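Local coordinates for periplasmic binding protein/LacI transcriptional regulator (Shewanella sp. ANA-3, PDB 5OCP), which probably captures L-arabinofuranose in the periplasm, binding both its alpha and beta forms, and delivers the sugar to an ABC transporter, at residues Ala21-Glu25 and Ser244-Gly248; Gly115-Met119 and Val150-Tyr154; Gln123-Asp127 and Pro155-Ile159; Cys126-Gln132 and Leu188-His194; Val237-Glu242 and Gly273-Gln278. All coordinates share one frame; numbering follows the deposited sequence.

Contacts 2 to 5 all belong to the domain built on the mixed sheet, whereas contact 1 lies across the chain's centre from contacts 2 to 4, about 30 Å from contact 4 (centre to centre), against a helix of the other domain. Contact 4 is the buried one; the others are partly buried, and contact 3 has the most exposed residues. Contacts 3 and 4 share strand 126-132 and pair it with its two parallel neighbours, while contact 5 adds the antiparallel outer strand. Backbone ladders dominate these three, with a disulfide and a His-carboxylate bond added in contact 4. Contact 2 relies on side chains between helices, and contact 1 on a carboxylate packed against a loop.

Contact 1 of 5, residues Ala21-Glu25 and Ser244-Gly248; sequences AVKAE and SPYLG
Glu25 OE2 sits 3.3 Å from Tyr246 CB and accepts a weak hydrogen bond from the backbone N of Gly249, just beyond the loop segment. Its partner oxygen, Glu25 OE1, packs 3.3 Å from Gly248 CA. The carboxylate thus lies against the first turn of helix 248-259, where the helix dipole would probably favour its negative charge. Glu25 gets there with CG anti to its carbonyl carbon (chi1 -68°) and an extended chain beyond. A side-chain carbon on Gly248 would run into Glu25 OE1, so the missing side chain is what lets the acid in.

The Tyr246 ring presents its edge to Glu25, with Glu25 CD in the ring plane and the two flat groups turned 78° apart. One turn back on the helix, Ala21 CB fits into the bend of the loop, 3.3 Å from Pro245 O and 3.6 Å from Tyr246 CE1. Pro245 CG lies over one face of the Tyr246 ring, toward its rim. An ST turn shapes this bend: Tyr246 N donates to Ser244 OG over 3.1 Å, at 163°.

Directly after the sugar-pocket residue Leu243, segment 244-248 is one of the passages between the two domains of this type I binding-protein fold. It leads from strand 239-242 of the mixed sheet to helix 248-259, whose Phe252 touches both Val22 and Glu25, while Val22 also reaches Leu33 of strand 32-37.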
# COMPACT_ATOMS: atom_id res chain seq x y z
N ALA A 21 -6.47 6.19 -10.11
CA ALA A 21 -7.82 5.82 -9.66
C ALA A 21 -8.60 6.93 -9.00
O ALA A 21 -9.76 7.15 -9.33
CB ALA A 21 -7.78 4.67 -8.70
N VAL A 22 -7.95 7.71 -8.13
CA VAL A 22 -8.64 8.84 -7.51
C VAL A 22 -9.05 9.88 -8.57
O VAL A 22 -10.18 10.41 -8.48
CB VAL A 22 -7.81 9.50 -6.39
CG1 VAL A 22 -8.62 10.63 -5.81
CG2 VAL A 22 -7.57 8.54 -5.21
N LYS A 23 -8.16 10.15 -9.51
CA LYS A 23 -8.42 11.11 -10.64
C LYS A 23 -9.60 10.58 -11.51
O LYS A 23 -10.56 11.31 -11.83
CB LYS A 23 -7.17 11.29 -11.46
CG LYS A 23 -6.11 12.11 -10.77
CD LYS A 23 -4.84 12.05 -11.55
CE LYS A 23 -3.78 12.96 -10.99
NZ LYS A 23 -2.54 12.90 -11.81
N ALA A 24 -9.56 9.30 -11.81
CA ALA A 24 -10.66 8.68 -12.56
C ALA A 24 -11.99 8.71 -11.79
O ALA A 24 -13.04 8.98 -12.45
CB ALA A 24 -10.29 7.27 -12.96
N GLU A 25 -12.02 8.43 -10.47
CA GLU A 25 -13.23 8.47 -9.68
C GLU A 25 -13.73 9.94 -9.57
O GLU A 25 -14.97 10.20 -9.62
CB GLU A 25 -13.06 7.93 -8.30
CG GLU A 25 -12.80 6.40 -8.26
CD GLU A 25 -12.04 5.94 -7.01
OE1 GLU A 25 -10.97 6.51 -6.57
OE2 GLU A 25 -12.51 5.00 -6.43
N SER A 244 -6.93 -2.74 -3.18
CA SER A 244 -7.74 -1.91 -4.11
C SER A 244 -7.28 -0.44 -4.18
O SER A 244 -7.13 0.17 -3.14
CB SER A 244 -9.18 -1.91 -3.66
OG SER A 244 -9.89 -1.03 -4.53
N PRO A 245 -7.06 0.06 -5.35
CA PRO A 245 -6.71 1.50 -5.46
C PRO A 245 -7.95 2.41 -5.48
O PRO A 245 -7.79 3.64 -5.57
CB PRO A 245 -5.93 1.55 -6.72
CG PRO A 245 -6.50 0.51 -7.59
CD PRO A 245 -6.87 -0.60 -6.64
N TYR A 246 -9.16 1.85 -5.26
CA TYR A 246 -10.44 2.63 -5.30
C TYR A 246 -10.98 3.12 -4.01
O TYR A 246 -12.13 2.97 -3.74
CB TYR A 246 -11.48 1.84 -6.07
CG TYR A 246 -10.98 1.53 -7.39
CD1 TYR A 246 -10.87 2.55 -8.35
CD2 TYR A 246 -10.62 0.23 -7.74
CE1 TYR A 246 -10.38 2.31 -9.58
CE2 TYR A 246 -10.09 -0.00 -8.98
CZ TYR A 246 -10.02 1.03 -9.86
OH TYR A 246 -9.53 0.82 -11.09
N LEU A 247 -10.14 3.78 -3.18
CA LEU A 247 -10.52 4.30 -1.92
C LEU A 247 -11.16 5.67 -2.07
O LEU A 247 -11.82 6.15 -1.13
CB LEU A 247 -9.29 4.48 -1.06
CG LEU A 247 -8.53 3.20 -0.79
CD1 LEU A 247 -7.29 3.62 -0.06
CD2 LEU A 247 -9.39 2.32 0.08
N GLY A 248 -10.98 6.30 -3.23
CA GLY A 248 -11.52 7.60 -3.48
C GLY A 248 -13.04 7.56 -3.44
O GLY A 248 -13.67 8.42 -2.86

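Contact 2 of 5, residues Gly115-Met119 and Val150-Tyr154; sequences GQWLM and VIANY
Gln116 swings its CG anti to the backbone N (chi1 -167°) and then bends at chi2, which carries the amide across to Tyr154, whose own CG stands anti to its carbonyl carbon (chi1 -71°). Gln116 NE2 then donates to Tyr154 OH over 2.9 Å in a nearly straight bond of 167°, with the oxygen lying in the amide plane. The same amide nitrogen also bonds Asp120 OD1 one turn on, and this second bond should help fix the rotation of the amide. On its other side, Gln116 OE1 rests 3.6 Å from Val150 CG1.

Helices 107-121 and 138-151 flank the same side of the mixed sheet, as neighbouring helices do in a Rossmann-like beta-alpha-beta domain. Gly115, with no side chain in the way, lets Val150 CG1 come 3.8 Å from Gly115 C.

Met119 covers one face of the Tyr154 ring. Its CB stands 3.8 Å from the ring centroid in a CH-pi contact, and its SD lies 4.1 Å from that centroid, a Met-aromatic contact over the same face. The two side chains slide past each other in opposite directions, and the Met119 chain folds so that CE ends 3.9 Å from Ile151 CG2. Replacing Tyr154 with an alanine would probably leave Met119 without its aromatic cover and Gln116 NE2 without this acceptor. A type I turn from Ile151 to Tyr154 brings the ring back toward Met119, and Leu118 faces the sheet, touching Cys126 and Ile128.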
# COMPACT_ATOMS: atom_id res chain seq x y z
N GLY A 115 0.71 -14.36 5.65
CA GLY A 115 1.42 -15.25 6.59
C GLY A 115 0.80 -16.61 6.70
O GLY A 115 1.47 -17.63 6.70
N GLN A 116 -0.52 -16.68 6.79
CA GLN A 116 -1.18 -17.96 6.86
C GLN A 116 -1.01 -18.76 5.62
O GLN A 116 -0.76 -19.96 5.69
CB GLN A 116 -2.68 -17.79 7.18
CG GLN A 116 -3.39 -19.06 7.58
CD GLN A 116 -2.81 -19.70 8.83
OE1 GLN A 116 -2.84 -19.12 9.90
NE2 GLN A 116 -2.18 -20.85 8.69
N TRP A 117 -1.09 -18.11 4.46
CA TRP A 117 -0.91 -18.77 3.20
C TRP A 117 0.49 -19.42 3.15
O TRP A 117 0.65 -20.59 2.75
CB TRP A 117 -1.10 -17.82 2.00
CG TRP A 117 -0.94 -18.56 0.70
CD1 TRP A 117 -1.94 -19.23 -0.02
CD2 TRP A 117 0.27 -18.77 -0.06
NE1 TRP A 117 -1.37 -19.85 -1.13
CE2 TRP A 117 -0.03 -19.64 -1.13
CE3 TRP A 117 1.59 -18.40 0.14
CZ2 TRP A 117 0.92 -20.02 -2.06
CZ3 TRP A 117 2.56 -18.84 -0.77
CH2 TRP A 117 2.21 -19.64 -1.84
N LEU A 118 1.49 -18.63 3.54
CA LEU A 118 2.87 -19.13 3.54
C LEU A 118 3.05 -20.31 4.52
O LEU A 118 3.74 -21.29 4.18
CB LEU A 118 3.84 -18.01 3.90
CG LEU A 118 5.30 -18.39 3.84
CD1 LEU A 118 5.77 -18.77 2.43
CD2 LEU A 118 6.14 -17.26 4.43
N MET A 119 2.44 -20.24 5.69
CA MET A 119 2.52 -21.38 6.62
C MET A 119 1.87 -22.61 6.04
O MET A 119 2.38 -23.72 6.24
CB MET A 119 1.95 -21.05 7.99
CG MET A 119 2.62 -19.85 8.69
SD MET A 119 4.31 -20.27 9.14
CE MET A 119 5.25 -19.58 7.76
N VAL A 150 0.78 -14.41 13.06
CA VAL A 150 0.48 -15.75 12.51
C VAL A 150 1.65 -16.65 12.68
O VAL A 150 1.46 -17.80 13.16
CB VAL A 150 0.12 -15.70 11.03
CG1 VAL A 150 0.11 -17.10 10.39
CG2 VAL A 150 -1.22 -15.04 10.94
N ILE A 151 2.85 -16.15 12.38
CA ILE A 151 3.99 -17.03 12.39
C ILE A 151 4.44 -17.36 13.83
O ILE A 151 5.14 -18.38 14.02
CB ILE A 151 5.08 -16.61 11.42
CG1 ILE A 151 5.85 -15.48 11.99
CG2 ILE A 151 4.58 -16.42 9.97
CD1 ILE A 151 7.18 -16.03 12.40
N ALA A 152 4.01 -16.57 14.82
CA ALA A 152 4.28 -16.89 16.27
C ALA A 152 3.68 -18.23 16.69
O ALA A 152 4.21 -18.83 17.61
CB ALA A 152 3.77 -15.79 17.17
N ASN A 153 2.64 -18.71 15.99
CA ASN A 153 2.00 -20.03 16.24
C ASN A 153 2.75 -21.23 15.69
O ASN A 153 2.31 -22.37 15.87
CB ASN A 153 0.62 -20.07 15.57
CG ASN A 153 -0.27 -18.94 16.01
OD1 ASN A 153 -0.94 -18.27 15.19
ND2 ASN A 153 -0.29 -18.70 17.28
N TYR A 154 3.82 -21.00 14.91
CA TYR A 154 4.50 -22.02 14.18
C TYR A 154 5.94 -22.06 14.62
O TYR A 154 6.71 -21.24 14.22
CB TYR A 154 4.43 -21.72 12.67
CG TYR A 154 3.03 -21.92 12.12
CD1 TYR A 154 2.61 -23.17 11.67
CD2 TYR A 154 2.10 -20.85 12.13
CE1 TYR A 154 1.33 -23.36 11.19
CE2 TYR A 154 0.80 -21.03 11.70
CZ TYR A 154 0.42 -22.28 11.22
OH TYR A 154 -0.87 -22.47 10.77

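Contact 3 of 5, residues Gln123-Asp127 and Pro155-Ile159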
# COMPACT_ATOMS: atom_id res chain seq x y z
N GLN A 123 4.01 -25.97 5.21
CA GLN A 123 3.69 -26.74 6.36
C GLN A 123 4.36 -26.21 7.64
O GLN A 123 4.81 -26.99 8.49
CB GLN A 123 4.00 -28.24 6.07
CG GLN A 123 3.25 -28.71 4.80
CD GLN A 123 3.36 -30.19 4.43
OE1 GLN A 123 2.37 -30.79 3.98
NE2 GLN A 123 4.54 -30.74 4.50
N GLY A 124 4.49 -24.87 7.81
CA GLY A 124 4.99 -24.30 9.02
C GLY A 124 6.51 -24.36 9.20
O GLY A 124 6.98 -24.02 10.26
N ASN A 125 7.22 -24.73 8.16
CA ASN A 125 8.69 -24.92 8.20
C ASN A 125 9.33 -24.00 7.22
O ASN A 125 9.39 -24.29 6.00
CB ASN A 125 9.00 -26.38 7.82
CG ASN A 125 8.72 -27.33 8.96
OD1 ASN A 125 7.56 -27.80 9.17
ND2 ASN A 125 9.75 -27.59 9.76
N CYS A 126 9.84 -22.85 7.70
CA CYS A 126 10.21 -21.77 6.76
C CYS A 126 11.09 -20.72 7.42
O CYS A 126 10.61 -19.98 8.34
CB CYS A 126 8.91 -21.09 6.21
SG CYS A 126 9.15 -20.05 4.75
N ASP A 127 12.32 -20.59 6.94
CA ASP A 127 13.11 -19.41 7.29
C ASP A 127 12.84 -18.29 6.32
O ASP A 127 13.06 -18.43 5.11
CB ASP A 127 14.59 -19.69 7.26
CG ASP A 127 15.10 -20.44 8.53
OD1 ASP A 127 14.34 -20.64 9.52
OD2 ASP A 127 16.28 -20.86 8.48
N PRO A 155 6.32 -23.02 15.51
CA PRO A 155 7.70 -23.00 16.04
C PRO A 155 8.86 -23.11 15.01
O PRO A 155 9.97 -22.68 15.26
CB PRO A 155 7.73 -24.26 16.98
CG PRO A 155 6.56 -25.07 16.60
CD PRO A 155 5.51 -24.10 16.09
N ASN A 156 8.60 -23.68 13.84
CA ASN A 156 9.62 -23.89 12.81
C ASN A 156 9.63 -22.82 11.67
O ASN A 156 10.29 -22.99 10.61
CB ASN A 156 9.45 -25.25 12.25
CG ASN A 156 9.76 -26.33 13.30
OD1 ASN A 156 10.76 -26.28 13.96
ND2 ASN A 156 8.95 -27.33 13.33
N ALA A 157 8.91 -21.75 11.92
CA ALA A 157 8.92 -20.60 11.08
C ALA A 157 9.58 -19.45 11.83
O ALA A 157 9.34 -19.22 12.98
CB ALA A 157 7.51 -20.23 10.75
N LYS A 158 10.44 -18.74 11.16
CA LYS A 158 11.10 -17.62 11.78
C LYS A 158 11.58 -16.64 10.72
O LYS A 158 12.06 -17.02 9.65
CB LYS A 158 12.34 -18.20 12.50
CG LYS A 158 13.14 -17.16 13.21
CD LYS A 158 14.24 -17.84 14.04
CE LYS A 158 14.62 -16.98 15.25
NZ LYS A 158 14.72 -15.54 14.91
N ILE A 159 11.55 -15.37 11.07
CA ILE A 159 12.13 -14.35 10.30
C ILE A 159 13.60 -14.21 10.67
O ILE A 159 13.90 -13.85 11.83
CB ILE A 159 11.39 -13.00 10.44
CG1 ILE A 159 9.96 -13.13 9.85
CG2 ILE A 159 12.14 -11.94 9.71
CD1 ILE A 159 9.04 -11.90 10.11
O HOH W 1 6.09 -24.78 12.77
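Segment 155-159 bonds both backbone polar atoms of Cys126, N and O. Cys126 N donates to Asn156 O over 2.9 Å at 165°, and Cys126 O accepts from Lys158 N over 3.1 Å at 161°. Neither donor lies in the carbonyl plane of its acceptor, the tilt being larger at Asn156. Weaker CA-H...O contacts fill the ladder: Ala157 CA lies 3.3 Å from Cys126 O, and Asp127 CA lies 3.5 Å from Lys158 O.

Before the strands pair, water takes over. A single water accepts from Asn156 N over 2.9 Å and donates to Gly124 O over 2.8 Å, bridging backbones that do not bond directly there. Asn125 and Asn156 run side by side, pointing the same way.

This is the first rung of the parallel pairing within the beta-alpha-beta unit formed by strand 126-132, helix 138-151 and strand 157-164, the last being one of the two outermost strands of the mixed sheet. Cys126 and Ala157 share one face of it, turned toward helix 107-121, where Leu118 and Met119 pack on them respectively. Asp127 and Lys158 project from the opposite face, and the Lys158 chain leads away from Asp127.

Just before the ladder, helix 107-121 ends in a Schellman motif, which probably helps to place its first rung: Gly124 N bonds Met119 O and Gln123 N bonds Asp120 O. Both Gln123 and Gly124 have positive phi. The pairing continues as Lys158 O takes the backbone N of Ile128, just past segment 123-127.

Contact 4 of 5, residues Cys126-Gln132 and Leu188-His194; sequences CDIAELQ and LCAVWSH
Cys126 SG joins Cys189 SG in a disulfide 2.2 Å long (chi3 -95°). It ties the start of strand 126-132 to the loop entering strand 190-193.

Backbone bonds run the length of the pair, adjacent parallel strands of the mixed sheet in a type I binding-protein domain. Asp127 O accepts from Cys189 N and, weakly, from Ala190 N. Ala129 bonds on both sides of Val191, its N to Ala190 O and its O from Trp192 N at 2.8 Å. Leu131 N to Trp192 O and His194 N to Leu131 O complete the ladder, which ends with the His194 side chain about 7 Å from the bound arabinofuranose, next to the pocket residue Asn195.

Among side chains the polar centre is Glu130. Its extended chain, with CG opposite the backbone N (chi1 180°), brings OE2 within 2.8 Å of His194 NE2, which donates to the anti lone pair in a bent bond (136°), the oxygen lying somewhat out of the imidazole plane. A water 2.8 Å from Glu130 OE2 also accepts from Trp192 NE1, while Glu130 OE1 bonds Ser162 OG. Gln132 CA covers one face of the His194 ring in a CH-pi contact, 3.6 Å from its centroid. An alanine at His194 would probably cost Glu130 OE2 this donor and open a gap beside Gln132.

Apolar contacts divide between the faces: Ile128 CG2 meets Trp192 CB at 3.7 Å on one, and Leu131 CD1 meets Val191 CG1 on the other. Helices 107-121 and 138-151 cover the first, where Trp192 stacks with Phe147; helix 169-183 covers the second through Val175, Met176 and Phe179.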
# COMPACT_ATOMS: atom_id res chain seq x y z
N CYS A 126 9.84 -22.85 7.70
CA CYS A 126 10.21 -21.77 6.76
C CYS A 126 11.09 -20.72 7.42
O CYS A 126 10.61 -19.98 8.34
CB CYS A 126 8.91 -21.09 6.21
SG CYS A 126 9.15 -20.05 4.75
N ASP A 127 12.32 -20.59 6.94
CA ASP A 127 13.11 -19.41 7.29
C ASP A 127 12.84 -18.29 6.32
O ASP A 127 13.06 -18.43 5.11
CB ASP A 127 14.59 -19.69 7.26
CG ASP A 127 15.10 -20.44 8.53
OD1 ASP A 127 14.34 -20.64 9.52
OD2 ASP A 127 16.28 -20.86 8.48
N ILE A 128 12.53 -17.15 6.85
CA ILE A 128 11.97 -16.07 6.04
C ILE A 128 12.87 -14.83 6.08
O ILE A 128 13.30 -14.44 7.18
CB ILE A 128 10.60 -15.65 6.67
CG1 ILE A 128 9.60 -16.85 6.66
CG2 ILE A 128 9.97 -14.43 5.95
CD1 ILE A 128 8.57 -16.79 7.73
N ALA A 129 12.99 -14.17 4.95
CA ALA A 129 13.60 -12.84 4.89
C ALA A 129 12.51 -11.81 4.67
O ALA A 129 11.72 -11.98 3.67
CB ALA A 129 14.58 -12.77 3.76
N GLU A 130 12.49 -10.79 5.51
CA GLU A 130 11.49 -9.73 5.43
C GLU A 130 12.04 -8.46 4.81
O GLU A 130 13.03 -7.87 5.33
CB GLU A 130 10.98 -9.43 6.84
CG GLU A 130 9.93 -8.32 6.89
CD GLU A 130 9.46 -8.03 8.31
OE1 GLU A 130 10.21 -8.35 9.24
OE2 GLU A 130 8.36 -7.44 8.51
N LEU A 131 11.37 -7.98 3.74
CA LEU A 131 11.66 -6.67 3.17
C LEU A 131 10.59 -5.73 3.67
O LEU A 131 9.42 -5.79 3.26
CB LEU A 131 11.68 -6.68 1.65
CG LEU A 131 12.71 -7.54 1.01
CD1 LEU A 131 12.53 -7.68 -0.50
CD2 LEU A 131 14.06 -6.93 1.35
N GLN A 132 10.96 -4.84 4.60
CA GLN A 132 10.01 -3.94 5.19
C GLN A 132 9.74 -2.69 4.34
O GLN A 132 10.54 -2.20 3.61
CB GLN A 132 10.50 -3.51 6.58
CG GLN A 132 10.90 -4.62 7.53
CD GLN A 132 11.77 -4.06 8.66
OE1 GLN A 132 12.96 -3.77 8.50
NE2 GLN A 132 11.20 -3.91 9.77
N LEU A 188 17.30 -19.84 2.18
CA LEU A 188 16.06 -19.18 2.59
C LEU A 188 14.87 -19.88 2.01
O LEU A 188 14.92 -20.40 0.93
CB LEU A 188 16.07 -17.76 2.09
CG LEU A 188 16.99 -16.84 2.88
CD1 LEU A 188 17.05 -15.53 2.11
CD2 LEU A 188 16.40 -16.55 4.27
N CYS A 189 13.83 -19.99 2.79
CA CYS A 189 12.55 -20.62 2.32
C CYS A 189 11.77 -19.59 1.52
O CYS A 189 11.12 -19.92 0.52
CB CYS A 189 11.77 -21.07 3.50
SG CYS A 189 10.00 -21.38 3.28
N ALA A 190 11.71 -18.38 2.04
CA ALA A 190 10.81 -17.38 1.48
C ALA A 190 11.24 -15.96 1.73
O ALA A 190 11.87 -15.70 2.75
CB ALA A 190 9.41 -17.54 2.02
N VAL A 191 10.80 -15.07 0.85
CA VAL A 191 10.85 -13.63 1.05
C VAL A 191 9.40 -13.13 1.30
O VAL A 191 8.49 -13.48 0.54
CB VAL A 191 11.43 -12.91 -0.17
CG1 VAL A 191 11.32 -11.36 -0.08
CG2 VAL A 191 12.87 -13.34 -0.34
N TRP A 192 9.23 -12.42 2.40
CA TRP A 192 8.00 -11.70 2.77
C TRP A 192 8.32 -10.26 2.51
O TRP A 192 9.12 -9.60 3.21
CB TRP A 192 7.72 -12.01 4.24
CG TRP A 192 6.86 -11.04 5.03
CD1 TRP A 192 7.06 -10.71 6.31
CD2 TRP A 192 5.65 -10.34 4.63
NE1 TRP A 192 6.12 -9.83 6.75
CE2 TRP A 192 5.22 -9.60 5.74
CE3 TRP A 192 4.88 -10.28 3.46
CZ2 TRP A 192 4.08 -8.79 5.72
CZ3 TRP A 192 3.74 -9.47 3.43
CH2 TRP A 192 3.35 -8.75 4.57
N SER A 193 7.67 -9.71 1.47
CA SER A 193 7.85 -8.35 1.10
C SER A 193 6.61 -7.51 1.40
O SER A 193 5.50 -7.90 1.00
CB SER A 193 8.15 -8.26 -0.38
OG SER A 193 8.28 -6.91 -0.74
N HIS A 194 6.79 -6.36 2.07
CA HIS A 194 5.62 -5.57 2.40
C HIS A 194 4.92 -5.00 1.16
O HIS A 194 3.77 -4.61 1.29
CB HIS A 194 5.95 -4.47 3.39
CG HIS A 194 6.34 -4.96 4.75
ND1 HIS A 194 6.55 -4.08 5.79
CD2 HIS A 194 6.63 -6.19 5.23
CE1 HIS A 194 6.90 -4.76 6.88
NE2 HIS A 194 6.85 -6.05 6.60
O HOH W 2 6.56 -9.37 9.55

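Contact 5 of 5, residues Val237-Glu242 and Gly273-Gln278; sequences VNATVE and GDVFTQ
Glu242 CB starts 3.8 Å from Phe276 CE1, and the extended chain, with CG placed opposite the backbone N (chi1 -178°), crosses the ring obliquely. CD comes to 4.2 Å from Phe276 CE1. At the tip OE2 closes to 3.4 Å from the same CE1, with the carboxylate turned 85° to the ring. OE2 also accepts at 2.7 Å from a water in the plane of the Phe276 ring, which in turn accepts from Asp274 N. OE1 forms a salt bridge with Arg288, which makes a cation-pi contact with Phe276 as well.

The backbones beneath form the antiparallel edge of the mixed sheet. Thr240 and Phe276 are a hydrogen-bonded pair, Phe276 N reaching Thr240 O over 2.8 Å at 175°. Ala239-Thr277 and Val241-Val275 are non-hydrogen-bonded pairs on the other face, toward helix 107-121, where Trp117 touches Ala239 and Thr277.

Where strand 275-277 gives way to the last helix, Thr277 is the N-cap, its OG1 accepting from Glu279 N. Gln278 NE2 donates to Val237 O over 2.9 Å, approaching from above the carbonyl plane. Its amide lies beside that of Asn238, whose own polar atoms bond Ile219 N and Gly214 O.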
# COMPACT_ATOMS: atom_id res chain seq x y z
N VAL A 237 7.14 -15.45 -8.82
CA VAL A 237 6.66 -15.13 -7.44
C VAL A 237 5.41 -15.96 -7.13
O VAL A 237 4.86 -16.59 -8.02
CB VAL A 237 6.32 -13.64 -7.33
CG1 VAL A 237 7.54 -12.79 -7.59
CG2 VAL A 237 5.17 -13.26 -8.22
N ASN A 238 5.00 -16.00 -5.87
CA ASN A 238 4.01 -17.00 -5.47
C ASN A 238 2.65 -16.48 -5.12
O ASN A 238 1.68 -17.07 -5.54
CB ASN A 238 4.52 -17.81 -4.38
CG ASN A 238 5.79 -18.55 -4.80
OD1 ASN A 238 6.90 -18.02 -4.66
ND2 ASN A 238 5.62 -19.75 -5.41
N ALA A 239 2.59 -15.41 -4.31
CA ALA A 239 1.28 -14.97 -3.69
C ALA A 239 1.32 -13.51 -3.35
O ALA A 239 2.37 -12.96 -3.03
CB ALA A 239 0.88 -15.78 -2.47
N THR A 240 0.17 -12.83 -3.49
CA THR A 240 0.02 -11.47 -3.04
C THR A 240 -1.39 -11.24 -2.57
O THR A 240 -2.30 -11.98 -2.94
CB THR A 240 0.42 -10.48 -4.13
OG1 THR A 240 0.44 -9.14 -3.64
CG2 THR A 240 -0.56 -10.52 -5.31
N VAL A 241 -1.59 -10.25 -1.73
CA VAL A 241 -2.92 -9.82 -1.33
C VAL A 241 -3.26 -8.60 -2.11
O VAL A 241 -2.50 -7.60 -2.23
CB VAL A 241 -2.98 -9.50 0.19
CG1 VAL A 241 -4.35 -8.93 0.57
CG2 VAL A 241 -2.53 -10.70 0.99
N GLU A 242 -4.43 -8.58 -2.72
CA GLU A 242 -4.84 -7.45 -3.51
C GLU A 242 -5.17 -6.25 -2.67
O GLU A 242 -5.84 -6.40 -1.66
CB GLU A 242 -6.11 -7.85 -4.31
CG GLU A 242 -6.61 -6.78 -5.22
CD GLU A 242 -7.77 -7.20 -6.14
OE1 GLU A 242 -7.91 -6.52 -7.12
OE2 GLU A 242 -8.50 -8.17 -5.93
N GLY A 273 -8.60 -7.02 0.72
CA GLY A 273 -8.57 -7.91 -0.40
C GLY A 273 -8.23 -9.35 -0.04
O GLY A 273 -7.83 -9.73 1.08
N ASP A 274 -8.24 -10.14 -1.13
CA ASP A 274 -8.01 -11.59 -1.08
C ASP A 274 -6.56 -11.93 -1.51
O ASP A 274 -5.89 -11.12 -2.11
CB ASP A 274 -8.95 -12.36 -2.00
CG ASP A 274 -10.37 -12.46 -1.46
OD1 ASP A 274 -10.61 -12.17 -0.25
OD2 ASP A 274 -11.25 -12.79 -2.31
N VAL A 275 -6.13 -13.14 -1.12
CA VAL A 275 -4.84 -13.72 -1.55
C VAL A 275 -5.00 -14.30 -2.98
O VAL A 275 -5.91 -15.13 -3.21
CB VAL A 275 -4.45 -14.84 -0.61
CG1 VAL A 275 -3.16 -15.42 -1.06
CG2 VAL A 275 -4.25 -14.36 0.79
N PHE A 276 -4.10 -13.88 -3.87
CA PHE A 276 -4.02 -14.40 -5.22
C PHE A 276 -2.71 -15.12 -5.35
O PHE A 276 -1.68 -14.69 -4.75
CB PHE A 276 -4.14 -13.31 -6.20
CG PHE A 276 -5.54 -12.72 -6.28
CD1 PHE A 276 -5.97 -11.79 -5.37
CD2 PHE A 276 -6.43 -13.18 -7.16
CE1 PHE A 276 -7.26 -11.27 -5.42
CE2 PHE A 276 -7.74 -12.66 -7.24
CZ PHE A 276 -8.14 -11.73 -6.35
N THR A 277 -2.72 -16.23 -6.10
CA THR A 277 -1.49 -17.04 -6.23
C THR A 277 -1.31 -17.45 -7.71
O THR A 277 -2.07 -17.08 -8.59
CB THR A 277 -1.61 -18.30 -5.39
OG1 THR A 277 -2.49 -19.26 -6.06
CG2 THR A 277 -2.09 -18.02 -3.92
N GLN A 278 -0.30 -18.26 -7.94
CA GLN A 278 -0.03 -18.78 -9.31
C GLN A 278 -1.23 -19.54 -9.87
O GLN A 278 -1.37 -19.55 -11.08
CB GLN A 278 1.21 -19.73 -9.28
CG GLN A 278 2.55 -18.99 -9.01
CD GLN A 278 3.76 -19.92 -9.01
OE1 GLN A 278 3.63 -21.11 -9.25
NE2 GLN A 278 4.91 -19.39 -8.78
O HOH W 3 -6.38 -5.23 0.80
O HOH W 4 -9.37 -9.08 -3.58